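Local coordinates for AT-less polyketide synthase (Streptomyces platensis subsp. rosaceus, PDB 4TKT), which probably catalyses a chain-extending condensation step of isomigrastatin assembly, as a ketosynthase domain of a polyketide synthase that lacks built-in acyltransferases, at residues A[15-20]-A[98-103]; A[119-124]-A[128-133]; A[147-150]-A[155-158]; A[232-237]-A[243-248]; A[464-469]-A[473-478]. All blocks are in the same frame, centred on the assembly; numbering follows the deposited sequence.

Contact 1. Residues A[15-20]-A[98-103]; sequences AGRYPG and FLQCAH
The methyl of A15 sits against the helix residue C101, its CB 3.7 Å from the backbone O of C101 and also brushing the thiol. C101 turns SG anti to its own backbone N (chi1 179°), which carries the sulfur to the flank of A15, where it lies 4.2 Å from A15 CB and about as close to A15 O. These are van der Waals touches between small groups. The backbone of A15 is bonded to A255 on the next strand of the sheet, while C101 O accepts from the hydroxyls of T104 and T105, so the polar atoms beside the alanine methyl have partners of their own.

Two residues further along the strand, R17 reaches out with its chain extended from CG to NE and comes up to Q100 of the same helix. The guanidinium and amide planes are only 18° apart, but NH1 stops 4.0 Å from Q100 OE1, too far for a direct bond. A water fills the step: it lies in the guanidinium plane and accepts from R17 NH1 at 2.7 Å, then donates to Q100 OE1 at 3.1 Å. The other terminal nitrogen, NH2, makes weak bonds to the carbonyls of D71 and G72. Arginine and glutamine are thus coupled through one ordered water, beside the small-residue contact of A15 and C101. A strand of the central mixed sheet covered by helix 93-109, with small residues at the closest approach, belongs to the layered alpha/beta architecture of the thiolase fold.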
# COMPACT_ATOMS: atom_id res chain seq x y z
N ALA A 15 0.52 0.79 -3.66
CA ALA A 15 -0.85 0.30 -3.65
C ALA A 15 -1.34 0.17 -2.22
O ALA A 15 -0.55 -0.11 -1.31
CB ALA A 15 -0.96 -1.02 -4.37
N GLY A 16 -2.63 0.38 -2.01
CA GLY A 16 -3.20 0.34 -0.68
C GLY A 16 -4.67 -0.05 -0.68
O GLY A 16 -5.44 0.42 -1.51
N ARG A 17 -5.04 -0.91 0.26
CA ARG A 17 -6.42 -1.33 0.43
C ARG A 17 -6.78 -1.28 1.91
O ARG A 17 -6.38 -2.15 2.69
CB ARG A 17 -6.62 -2.74 -0.14
CG ARG A 17 -8.06 -3.23 -0.11
CD ARG A 17 -8.17 -4.58 -0.79
NE ARG A 17 -9.49 -5.17 -0.63
CZ ARG A 17 -9.85 -6.35 -1.12
NH1 ARG A 17 -8.97 -7.07 -1.82
NH2 ARG A 17 -11.07 -6.82 -0.93
N TYR A 18 -7.53 -0.25 2.28
CA TYR A 18 -7.74 0.09 3.68
C TYR A 18 -9.24 0.20 3.98
O TYR A 18 -10.04 0.28 3.05
CB TYR A 18 -6.99 1.39 4.00
CG TYR A 18 -5.50 1.25 3.74
CD1 TYR A 18 -4.81 0.15 4.21
CD2 TYR A 18 -4.81 2.20 3.00
CE1 TYR A 18 -3.46 -0.01 3.97
CE2 TYR A 18 -3.45 2.05 2.75
CZ TYR A 18 -2.78 0.95 3.24
OH TYR A 18 -1.44 0.77 3.01
N PRO A 19 -9.62 0.17 5.27
CA PRO A 19 -11.05 0.23 5.62
C PRO A 19 -11.77 1.42 5.00
O PRO A 19 -11.37 2.56 5.22
CB PRO A 19 -11.02 0.34 7.15
CG PRO A 19 -9.76 -0.32 7.54
CD PRO A 19 -8.78 0.04 6.47
N GLY A 20 -12.82 1.14 4.24
CA GLY A 20 -13.58 2.18 3.57
C GLY A 20 -12.86 2.76 2.37
O GLY A 20 -13.29 3.76 1.81
N PHE A 98 -2.27 -9.97 -0.73
CA PHE A 98 -0.96 -9.37 -0.92
C PHE A 98 -0.47 -9.61 -2.34
O PHE A 98 0.21 -8.76 -2.92
CB PHE A 98 0.05 -9.92 0.09
CG PHE A 98 1.31 -9.11 0.19
CD1 PHE A 98 1.26 -7.79 0.63
CD2 PHE A 98 2.53 -9.65 -0.15
CE1 PHE A 98 2.41 -7.03 0.72
CE2 PHE A 98 3.69 -8.90 -0.06
CZ PHE A 98 3.63 -7.59 0.38
N LEU A 99 -0.83 -10.75 -2.90
CA LEU A 99 -0.56 -11.03 -4.31
C LEU A 99 -1.17 -9.93 -5.19
O LEU A 99 -0.49 -9.37 -6.05
CB LEU A 99 -1.12 -12.39 -4.72
CG LEU A 99 -0.14 -13.57 -4.69
CD1 LEU A 99 -0.87 -14.87 -5.01
CD2 LEU A 99 1.00 -13.34 -5.67
N GLN A 100 -2.44 -9.63 -4.96
CA GLN A 100 -3.15 -8.62 -5.73
C GLN A 100 -2.58 -7.23 -5.47
O GLN A 100 -2.48 -6.41 -6.38
CB GLN A 100 -4.64 -8.66 -5.42
CG GLN A 100 -5.31 -9.96 -5.88
CD GLN A 100 -6.81 -9.97 -5.65
OE1 GLN A 100 -7.34 -9.19 -4.86
NE2 GLN A 100 -7.51 -10.85 -6.36
N CYS A 101 -2.19 -6.99 -4.23
CA CYS A 101 -1.53 -5.75 -3.85
C CYS A 101 -0.20 -5.57 -4.57
O CYS A 101 0.13 -4.48 -5.04
CB CYS A 101 -1.32 -5.71 -2.34
SG CYS A 101 -0.49 -4.23 -1.74
N ALA A 102 0.57 -6.66 -4.65
CA ALA A 102 1.86 -6.64 -5.32
C ALA A 102 1.73 -6.24 -6.79
O ALA A 102 2.49 -5.42 -7.29
CB ALA A 102 2.54 -7.99 -5.21
N HIS A 103 0.76 -6.84 -7.47
CA HIS A 103 0.55 -6.56 -8.88
C HIS A 103 0.13 -5.11 -9.09
O HIS A 103 0.67 -4.42 -9.96
CB HIS A 103 -0.50 -7.49 -9.48
CG HIS A 103 -0.71 -7.29 -10.95
ND1 HIS A 103 0.22 -7.68 -11.89
CD2 HIS A 103 -1.73 -6.72 -11.64
CE1 HIS A 103 -0.22 -7.37 -13.10
NE2 HIS A 103 -1.40 -6.79 -12.97
O HOH W 1 -9.92 -9.26 -3.18

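Contact 2. Residues A[119-124]-A[128-133]; sequences AARARV and AGDIGV. With SO4 (sulfate ion), chain C.
V124 closes over A128 with its CB, 3.7 Å from the methyl of A128. Beyond CB, the CG2 branch occupies the position between the backbone N and the carbonyl carbon; it stays against the A128 methyl and ends 3.5 Å from the carbonyl O of G129. The valine therefore meets both residues that open the second segment. A type I turn from R121 to V124 brings it there; just before it, R123 N bonds back to A120 O.

Earlier in the same segment, A120 CB presses against D130 O at 3.2 Å, a close approach, and lies 4.0 Å from D130 CB. R121 sends its side chain outward, bent at chi3 (51°). NH1 comes no nearer than 4.3 Å to D130 OD2, beyond a salt bridge, though the opposite charges probably still attract. NH2 makes a weak bond of 3.4 Å to O3 of a sulfate, probably from the crystallisation liquor, which R117 NH2 also binds; the pair of arginines offers a positive patch to the anion. D130 OD1 is held by the backbone N of S176, consistent with a carboxylate fixed at the corner where the chain bends into strand 131-133. Backbone bonds of D130 and G132 to G206, V207 and L209 tie the chain to its neighbour. What results is a tight helix-to-strand connection: helix 113-121 delivers strand 129-136 into the main sheet of the thiolase fold.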
# COMPACT_ATOMS: atom_id res chain seq x y z
N ALA A 119 15.19 -3.70 -15.41
CA ALA A 119 15.64 -2.45 -14.82
C ALA A 119 16.42 -2.69 -13.54
O ALA A 119 17.40 -2.00 -13.25
CB ALA A 119 14.45 -1.53 -14.55
N ALA A 120 15.99 -3.68 -12.76
CA ALA A 120 16.63 -4.01 -11.49
C ALA A 120 17.97 -4.70 -11.70
O ALA A 120 18.96 -4.36 -11.05
CB ALA A 120 15.71 -4.88 -10.66
N ARG A 121 18.00 -5.66 -12.61
CA ARG A 121 19.19 -6.46 -12.89
C ARG A 121 20.37 -5.61 -13.36
O ARG A 121 21.53 -5.94 -13.08
CB ARG A 121 18.85 -7.52 -13.95
CG ARG A 121 20.03 -8.36 -14.41
CD ARG A 121 19.56 -9.53 -15.26
NE ARG A 121 18.67 -9.12 -16.35
CZ ARG A 121 17.36 -9.34 -16.36
NH1 ARG A 121 16.78 -9.96 -15.35
NH2 ARG A 121 16.63 -8.93 -17.39
N ALA A 122 20.08 -4.51 -14.04
CA ALA A 122 21.12 -3.66 -14.60
C ALA A 122 21.85 -2.83 -13.55
O ALA A 122 22.89 -2.23 -13.82
CB ALA A 122 20.53 -2.74 -15.66
N ARG A 123 21.30 -2.78 -12.34
CA ARG A 123 21.84 -1.90 -11.30
C ARG A 123 22.64 -2.64 -10.23
O ARG A 123 23.23 -2.02 -9.35
CB ARG A 123 20.70 -1.12 -10.65
CG ARG A 123 19.91 -0.26 -11.62
CD ARG A 123 20.83 0.66 -12.41
NE ARG A 123 20.09 1.71 -13.10
CZ ARG A 123 20.65 2.63 -13.87
NH1 ARG A 123 21.96 2.64 -14.05
NH2 ARG A 123 19.90 3.55 -14.46
N VAL A 124 22.65 -3.97 -10.31
CA VAL A 124 23.35 -4.78 -9.32
C VAL A 124 24.32 -5.77 -9.96
O VAL A 124 24.36 -5.90 -11.18
CB VAL A 124 22.36 -5.56 -8.43
CG1 VAL A 124 21.51 -4.60 -7.62
CG2 VAL A 124 21.48 -6.46 -9.28
N ALA A 128 23.61 -11.07 -7.97
CA ALA A 128 22.70 -10.38 -7.08
C ALA A 128 21.27 -10.50 -7.59
O ALA A 128 21.05 -10.61 -8.80
CB ALA A 128 23.09 -8.92 -6.94
N GLY A 129 20.31 -10.47 -6.68
CA GLY A 129 18.91 -10.61 -7.05
C GLY A 129 18.40 -9.38 -7.77
O GLY A 129 19.00 -8.31 -7.69
N ASP A 130 17.29 -9.52 -8.49
CA ASP A 130 16.68 -8.39 -9.18
C ASP A 130 15.63 -7.71 -8.30
O ASP A 130 15.80 -6.56 -7.89
CB ASP A 130 16.07 -8.84 -10.52
CG ASP A 130 15.30 -10.15 -10.41
OD1 ASP A 130 14.71 -10.42 -9.35
OD2 ASP A 130 15.29 -10.91 -11.40
N ILE A 131 14.56 -8.44 -7.99
CA ILE A 131 13.46 -7.91 -7.19
C ILE A 131 13.40 -8.58 -5.82
O ILE A 131 13.33 -9.81 -5.72
CB ILE A 131 12.10 -8.12 -7.88
CG1 ILE A 131 12.13 -7.62 -9.32
CG2 ILE A 131 10.99 -7.45 -7.09
CD1 ILE A 131 10.86 -7.89 -10.08
N GLY A 132 13.42 -7.78 -4.76
CA GLY A 132 13.28 -8.30 -3.41
C GLY A 132 11.88 -8.10 -2.87
O GLY A 132 11.20 -7.14 -3.21
N VAL A 133 11.43 -9.02 -2.02
CA VAL A 133 10.09 -8.93 -1.44
C VAL A 133 10.15 -9.02 0.08
O VAL A 133 10.59 -10.03 0.64
CB VAL A 133 9.17 -10.04 -1.99
CG1 VAL A 133 7.76 -9.86 -1.46
CG2 VAL A 133 9.16 -10.02 -3.51
S SO4 C . 13.76 -11.95 -17.91
O1 SO4 C . 14.66 -12.66 -18.82
O2 SO4 C . 12.40 -12.45 -18.08
O3 SO4 C . 13.80 -10.52 -18.22
O4 SO4 C . 14.20 -12.16 -16.53

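Contact 3. Residues A[147-150]-A[155-158]; sequences AEYS and PVVV
S150 and V156 close a helix-to-loop turn in the ketosynthase part of the thiolase fold: helix 142-151 comes to its end, and the chain doubles back as segment 155-158 on the way to helix 163-173. The hydroxyl of S150 does most of the work. Its OG lies anti to the carbonyl carbon and beside the backbone N (chi1 -61°), a setting that lets it serve two sides. Toward the loop it accepts the amide of V156 at 2.9 Å, in a fairly straight bond with an N-H...O angle of 160°. Toward the helix it is bonded to G146 O, one turn back. OG also comes within 3.3 Å of P155 CA; CB of the proline points away from the helix yet still lies near OG. With an alanine here, V156 N would probably lose its acceptor and the returning loop would be freer to drift from the helix.

Y149 and V156 supply the apolar half. The tyrosine ring stem is anti to the backbone N (chi1 -161°), directing the side chain off the helix so that CB and CD1 both meet one valine methyl; the two side chains cross at about a right angle. V156 is turned with CG1 between its backbone N and carbonyl carbon, which sets that methyl against both the tyrosine and the serine. Further out, the phenol OH of Y149 bonds to P619 O in the C-terminal tail and to E154 OE2, and L618 touches both Y149 and V156. The CG1 methyl of V156 lies 3.9 Å from Y149 CB and 3.8 Å from S150 OG.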
# COMPACT_ATOMS: atom_id res chain seq x y z
N ALA A 147 -8.47 -26.44 11.95
CA ALA A 147 -8.38 -27.22 13.18
C ALA A 147 -9.75 -27.39 13.82
O ALA A 147 -10.08 -28.46 14.34
CB ALA A 147 -7.41 -26.58 14.15
N GLU A 148 -10.54 -26.32 13.79
CA GLU A 148 -11.89 -26.35 14.36
C GLU A 148 -12.77 -27.30 13.57
O GLU A 148 -13.67 -27.93 14.12
CB GLU A 148 -12.50 -24.94 14.37
CG GLU A 148 -11.82 -23.98 15.32
CD GLU A 148 -12.33 -22.56 15.19
OE1 GLU A 148 -13.05 -22.27 14.21
OE2 GLU A 148 -12.02 -21.73 16.07
N TYR A 149 -12.50 -27.41 12.28
CA TYR A 149 -13.24 -28.32 11.42
C TYR A 149 -12.81 -29.76 11.66
O TYR A 149 -13.64 -30.66 11.77
CB TYR A 149 -13.04 -27.95 9.95
CG TYR A 149 -14.09 -28.52 9.03
CD1 TYR A 149 -14.03 -29.85 8.63
CD2 TYR A 149 -15.14 -27.74 8.56
CE1 TYR A 149 -14.99 -30.38 7.79
CE2 TYR A 149 -16.10 -28.26 7.72
CZ TYR A 149 -16.02 -29.58 7.34
OH TYR A 149 -16.98 -30.11 6.50
N SER A 150 -11.50 -29.97 11.76
CA SER A 150 -10.92 -31.30 11.83
C SER A 150 -11.29 -32.06 13.10
O SER A 150 -11.36 -33.29 13.09
CB SER A 150 -9.40 -31.22 11.70
OG SER A 150 -9.02 -30.65 10.46
N PRO A 155 -10.53 -34.37 8.83
CA PRO A 155 -9.34 -33.52 8.87
C PRO A 155 -9.08 -32.78 7.56
O PRO A 155 -8.95 -33.40 6.50
CB PRO A 155 -8.21 -34.52 9.17
CG PRO A 155 -8.89 -35.61 9.93
CD PRO A 155 -10.25 -35.73 9.32
N VAL A 156 -9.01 -31.45 7.64
CA VAL A 156 -8.74 -30.62 6.48
C VAL A 156 -7.44 -29.83 6.70
O VAL A 156 -7.15 -29.39 7.81
CB VAL A 156 -9.91 -29.65 6.18
CG1 VAL A 156 -10.21 -28.78 7.39
CG2 VAL A 156 -9.63 -28.81 4.95
N VAL A 157 -6.66 -29.69 5.63
CA VAL A 157 -5.37 -29.01 5.72
C VAL A 157 -5.48 -27.53 5.36
O VAL A 157 -5.76 -27.18 4.21
CB VAL A 157 -4.33 -29.68 4.80
CG1 VAL A 157 -2.99 -28.97 4.90
CG2 VAL A 157 -4.19 -31.15 5.13
N VAL A 158 -5.26 -26.67 6.34
CA VAL A 158 -5.18 -25.23 6.09
C VAL A 158 -3.85 -24.69 6.61
O VAL A 158 -3.67 -24.50 7.81
CB VAL A 158 -6.34 -24.46 6.76
CG1 VAL A 158 -6.23 -22.98 6.44
CG2 VAL A 158 -7.68 -25.01 6.30

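Contact 4. Residues A[232-237]-A[243-248]; sequences SSDGRC and GGDGYV
The loop between helix 220-227 and strand 252-260 of the N-terminal ketosynthase half folds back on itself here, S232 meeting G246 and Y247, and C237 meeting V248. It lies beside H361 of the KSNIGH sequence characteristic of ketosynthases: the ring of Y247 meets the ring of H361 edge-to-face. A type I turn from S232 to G235 shapes the first segment. D245 holds the start of that turn with both carboxylate oxygens: OD1 accepts S233 N at 3.1 Å, and OD2 accepts S233 OG at 2.7 Å. Both donors arrive on the syn side, somewhat out of the carboxylate plane. The aspartate can do so because CG stands between its own backbone N and carbonyl carbon (chi1 60°), bringing the end of the side chain toward S233. Next to it, S232 N bonds to Y247 O at 3.0 Å, and a water spans S232 O and Y247 O. The two segments run so close that a CB on G246 would run into S232 N.

S232 OG turns inward and donates to R236 O at 2.9 Å, bracing the turn from within. Beyond it, V248 N points at the sulfur of C237, a nearly straight bond (167°) of 3.5 Å. V248 CG1 packs on G235 O at 3.2 Å. R56 makes a salt bridge to D245 OD2 and also bonds to S233 OG. D234, whose OD1 stands 4.4 Å from D245 OD1, pairs with R238. The two neighbouring aspartates thus have separate arginine partners, which is likely to offset their repulsion and keep both carboxylates ionised.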
# COMPACT_ATOMS: atom_id res chain seq x y z
N SER A 232 -10.57 -0.93 23.24
CA SER A 232 -11.25 0.27 23.74
C SER A 232 -12.75 0.02 23.86
O SER A 232 -13.34 -0.73 23.09
CB SER A 232 -10.98 1.47 22.82
OG SER A 232 -11.31 1.17 21.48
N SER A 233 -13.37 0.67 24.84
CA SER A 233 -14.78 0.45 25.14
C SER A 233 -15.72 0.95 24.05
O SER A 233 -16.89 0.55 24.00
CB SER A 233 -15.14 1.12 26.47
OG SER A 233 -14.35 0.59 27.52
N ASP A 234 -15.22 1.83 23.18
CA ASP A 234 -16.06 2.46 22.16
C ASP A 234 -15.63 2.08 20.75
O ASP A 234 -16.14 2.64 19.77
CB ASP A 234 -16.04 3.98 22.33
CG ASP A 234 -14.66 4.57 22.10
OD1 ASP A 234 -13.66 3.82 22.22
OD2 ASP A 234 -14.57 5.78 21.81
N GLY A 235 -14.69 1.15 20.64
CA GLY A 235 -14.23 0.67 19.35
C GLY A 235 -13.58 1.75 18.49
O GLY A 235 -13.70 1.74 17.27
N ARG A 236 -12.89 2.67 19.14
CA ARG A 236 -12.21 3.75 18.44
C ARG A 236 -10.78 3.90 18.93
O ARG A 236 -10.47 3.60 20.08
CB ARG A 236 -12.97 5.07 18.63
CG ARG A 236 -14.36 5.09 18.01
CD ARG A 236 -14.30 4.85 16.51
NE ARG A 236 -15.58 5.10 15.85
CZ ARG A 236 -16.61 4.26 15.86
NH1 ARG A 236 -16.53 3.10 16.50
NH2 ARG A 236 -17.72 4.57 15.22
N CYS A 237 -9.91 4.36 18.04
CA CYS A 237 -8.57 4.78 18.45
C CYS A 237 -8.56 6.29 18.63
O CYS A 237 -8.32 7.03 17.68
CB CYS A 237 -7.52 4.36 17.42
SG CYS A 237 -7.10 2.60 17.45
N GLY A 243 -10.13 10.07 27.11
CA GLY A 243 -11.01 8.92 27.26
C GLY A 243 -10.61 7.70 26.45
O GLY A 243 -11.36 6.73 26.37
N GLY A 244 -9.43 7.75 25.84
CA GLY A 244 -8.93 6.61 25.09
C GLY A 244 -8.49 5.50 26.04
O GLY A 244 -7.56 5.68 26.82
N ASP A 245 -9.17 4.36 25.97
CA ASP A 245 -8.89 3.26 26.89
C ASP A 245 -8.59 1.96 26.15
O ASP A 245 -8.97 0.88 26.60
CB ASP A 245 -10.06 3.06 27.85
CG ASP A 245 -11.36 2.73 27.14
OD1 ASP A 245 -11.44 2.91 25.90
OD2 ASP A 245 -12.32 2.31 27.82
N GLY A 246 -7.91 2.07 25.02
CA GLY A 246 -7.56 0.91 24.22
C GLY A 246 -7.58 1.24 22.74
O GLY A 246 -7.64 2.40 22.35
N TYR A 247 -7.55 0.20 21.91
CA TYR A 247 -7.60 0.41 20.47
C TYR A 247 -8.69 -0.43 19.83
O TYR A 247 -9.35 -1.23 20.50
CB TYR A 247 -6.24 0.08 19.83
CG TYR A 247 -5.82 -1.37 19.90
CD1 TYR A 247 -6.23 -2.29 18.94
CD2 TYR A 247 -4.97 -1.82 20.91
CE1 TYR A 247 -5.84 -3.61 19.00
CE2 TYR A 247 -4.57 -3.15 20.97
CZ TYR A 247 -5.01 -4.04 20.01
OH TYR A 247 -4.62 -5.35 20.06
N VAL A 248 -8.90 -0.22 18.53
CA VAL A 248 -9.81 -1.04 17.75
C VAL A 248 -9.04 -1.61 16.56
O VAL A 248 -8.38 -0.88 15.83
CB VAL A 248 -11.05 -0.24 17.27
CG1 VAL A 248 -10.64 1.00 16.49
CG2 VAL A 248 -11.97 -1.12 16.45
O HOH W 2 -12.17 -1.89 20.44
O HOH W 3 -8.85 4.93 22.09

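Contact 5. Residues A[464-469]-A[473-478]; sequences LSAFDE and RESAGR
E469 and R473, one helical turn apart, lie side by side and point the same way. Both chains are extended, the glutamate beyond CG and the arginine from CG to NE, and this brings E469 OE2 to the guanidinium edge. Two nitrogens converge on that one oxygen, NE and NH2 each at 3.3 Å and both in line with the guanidinium plane. NE uses the anti lone pair of OE2, whereas NH2 comes from above the carboxylate, whose plane is turned 62° from the guanidinium. The backbones repeat the pairing, R473 N donating to E469 O at 3.0 Å. R473 has further duties: NH1 bonds to C528 O, and the guanidinium makes a cation-pi contact with F540. A leucine in its place would probably leave the E469 carboxylate without its charge partner and C528 O without this donor.

L464 makes the apolar part. Its CD2 rests on the helix backbone, 3.7 Å from A476 N, with S475 CB at 4.0 Å and A476 CB slightly farther; A466 faces the same helix from further along the strand. The axes of strand 464-466 and helix 473-478 approach to 8.2 Å, with 135° between their N-to-C directions. D468 caps the helix start at the N-cap position, its OD1 accepting R471 N. A strand that turns sharply into a capped helix, which then packs back on the sheet, is a compact alpha/beta unit, here in the RhiE-like linker domain of the synthase.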
# COMPACT_ATOMS: atom_id res chain seq x y z
N LEU A 464 -4.44 -1.96 -24.42
CA LEU A 464 -5.12 -2.51 -23.25
C LEU A 464 -5.28 -4.02 -23.38
O LEU A 464 -5.70 -4.52 -24.43
CB LEU A 464 -6.48 -1.85 -23.08
CG LEU A 464 -6.95 -1.47 -21.68
CD1 LEU A 464 -5.93 -0.56 -21.01
CD2 LEU A 464 -8.30 -0.79 -21.76
N SER A 465 -4.94 -4.76 -22.33
CA SER A 465 -5.10 -6.21 -22.35
C SER A 465 -5.54 -6.79 -21.00
O SER A 465 -5.29 -6.19 -19.95
CB SER A 465 -3.81 -6.89 -22.81
OG SER A 465 -2.71 -6.50 -22.01
N ALA A 466 -6.18 -7.95 -21.04
CA ALA A 466 -6.63 -8.63 -19.83
C ALA A 466 -6.76 -10.13 -20.06
O ALA A 466 -6.48 -10.62 -21.16
CB ALA A 466 -7.95 -8.04 -19.35
N PHE A 467 -7.19 -10.85 -19.03
CA PHE A 467 -7.22 -12.31 -19.06
C PHE A 467 -8.24 -12.85 -20.07
O PHE A 467 -7.93 -13.78 -20.82
CB PHE A 467 -7.53 -12.86 -17.67
CG PHE A 467 -7.18 -14.31 -17.50
CD1 PHE A 467 -5.89 -14.69 -17.16
CD2 PHE A 467 -8.15 -15.29 -17.67
CE1 PHE A 467 -5.57 -16.03 -16.99
CE2 PHE A 467 -7.83 -16.63 -17.50
CZ PHE A 467 -6.54 -17.00 -17.17
N ASP A 468 -9.44 -12.28 -20.07
CA ASP A 468 -10.46 -12.66 -21.04
C ASP A 468 -11.19 -11.43 -21.57
O ASP A 468 -10.84 -10.30 -21.23
CB ASP A 468 -11.46 -13.65 -20.43
CG ASP A 468 -12.06 -13.16 -19.12
OD1 ASP A 468 -12.30 -11.94 -18.98
OD2 ASP A 468 -12.30 -14.00 -18.23
N GLU A 469 -12.20 -11.65 -22.40
CA GLU A 469 -12.93 -10.56 -23.03
C GLU A 469 -13.66 -9.69 -22.01
O GLU A 469 -13.66 -8.46 -22.12
CB GLU A 469 -13.92 -11.10 -24.06
CG GLU A 469 -14.84 -10.04 -24.65
CD GLU A 469 -15.68 -10.57 -25.79
OE1 GLU A 469 -15.41 -11.69 -26.27
OE2 GLU A 469 -16.62 -9.86 -26.22
N ARG A 473 -13.09 -5.57 -21.40
CA ARG A 473 -14.11 -4.54 -21.51
C ARG A 473 -14.29 -3.81 -20.18
O ARG A 473 -14.64 -2.63 -20.15
CB ARG A 473 -15.43 -5.13 -21.99
CG ARG A 473 -15.34 -5.82 -23.33
CD ARG A 473 -16.71 -6.08 -23.93
NE ARG A 473 -16.61 -6.77 -25.21
CZ ARG A 473 -16.39 -6.17 -26.38
NH1 ARG A 473 -16.23 -4.85 -26.43
NH2 ARG A 473 -16.31 -6.88 -27.49
N GLU A 474 -14.04 -4.53 -19.09
CA GLU A 474 -14.05 -3.94 -17.76
C GLU A 474 -12.93 -2.91 -17.62
O GLU A 474 -13.15 -1.81 -17.11
CB GLU A 474 -13.92 -5.04 -16.70
CG GLU A 474 -13.98 -4.54 -15.26
CD GLU A 474 -15.40 -4.35 -14.75
OE1 GLU A 474 -16.34 -4.43 -15.57
OE2 GLU A 474 -15.56 -4.12 -13.54
N SER A 475 -11.73 -3.26 -18.07
CA SER A 475 -10.59 -2.35 -18.04
C SER A 475 -10.87 -1.09 -18.85
O SER A 475 -10.50 0.02 -18.43
CB SER A 475 -9.33 -3.03 -18.58
OG SER A 475 -8.92 -4.09 -17.75
N ALA A 476 -11.51 -1.25 -20.00
CA ALA A 476 -11.83 -0.13 -20.87
C ALA A 476 -12.77 0.84 -20.16
O ALA A 476 -12.63 2.05 -20.27
CB ALA A 476 -12.44 -0.62 -22.18
N GLY A 477 -13.72 0.28 -19.43
CA GLY A 477 -14.67 1.09 -18.69
C GLY A 477 -14.01 1.87 -17.56
O GLY A 477 -14.29 3.05 -17.38
N ARG A 478 -13.14 1.21 -16.82
CA ARG A 478 -12.50 1.84 -15.67
C ARG A 478 -11.49 2.90 -16.12
O ARG A 478 -11.30 3.91 -15.44
CB ARG A 478 -11.82 0.79 -14.78
CG ARG A 478 -12.77 -0.31 -14.31
CD ARG A 478 -12.54 -0.72 -12.86
NE ARG A 478 -11.29 -1.45 -12.65
CZ ARG A 478 -10.30 -1.03 -11.87
NH1 ARG A 478 -10.42 0.11 -11.20
NH2 ARG A 478 -9.20 -1.75 -11.74

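Contact 1 is the buried one, pairing the central strand 9-17 with helix 93-109 through small apolar groups and a single water. Contact 2 joins the same sheet through the next helix in the chain, 113-121, but at a partly exposed margin; its centre is 23 Å from that of contact 1. Contact 3 lies at the surface, where one serine hydroxyl fastens a loop to a helix end. Contact 4 has the densest polar network, and contact 5 combines a salt bridge with leucine packing. Contacts 1 to 4 all belong to the ketosynthase, whereas contact 5 belongs to the linker domain. Contacts 4 and 5 stand on opposite sides of the chain's centre.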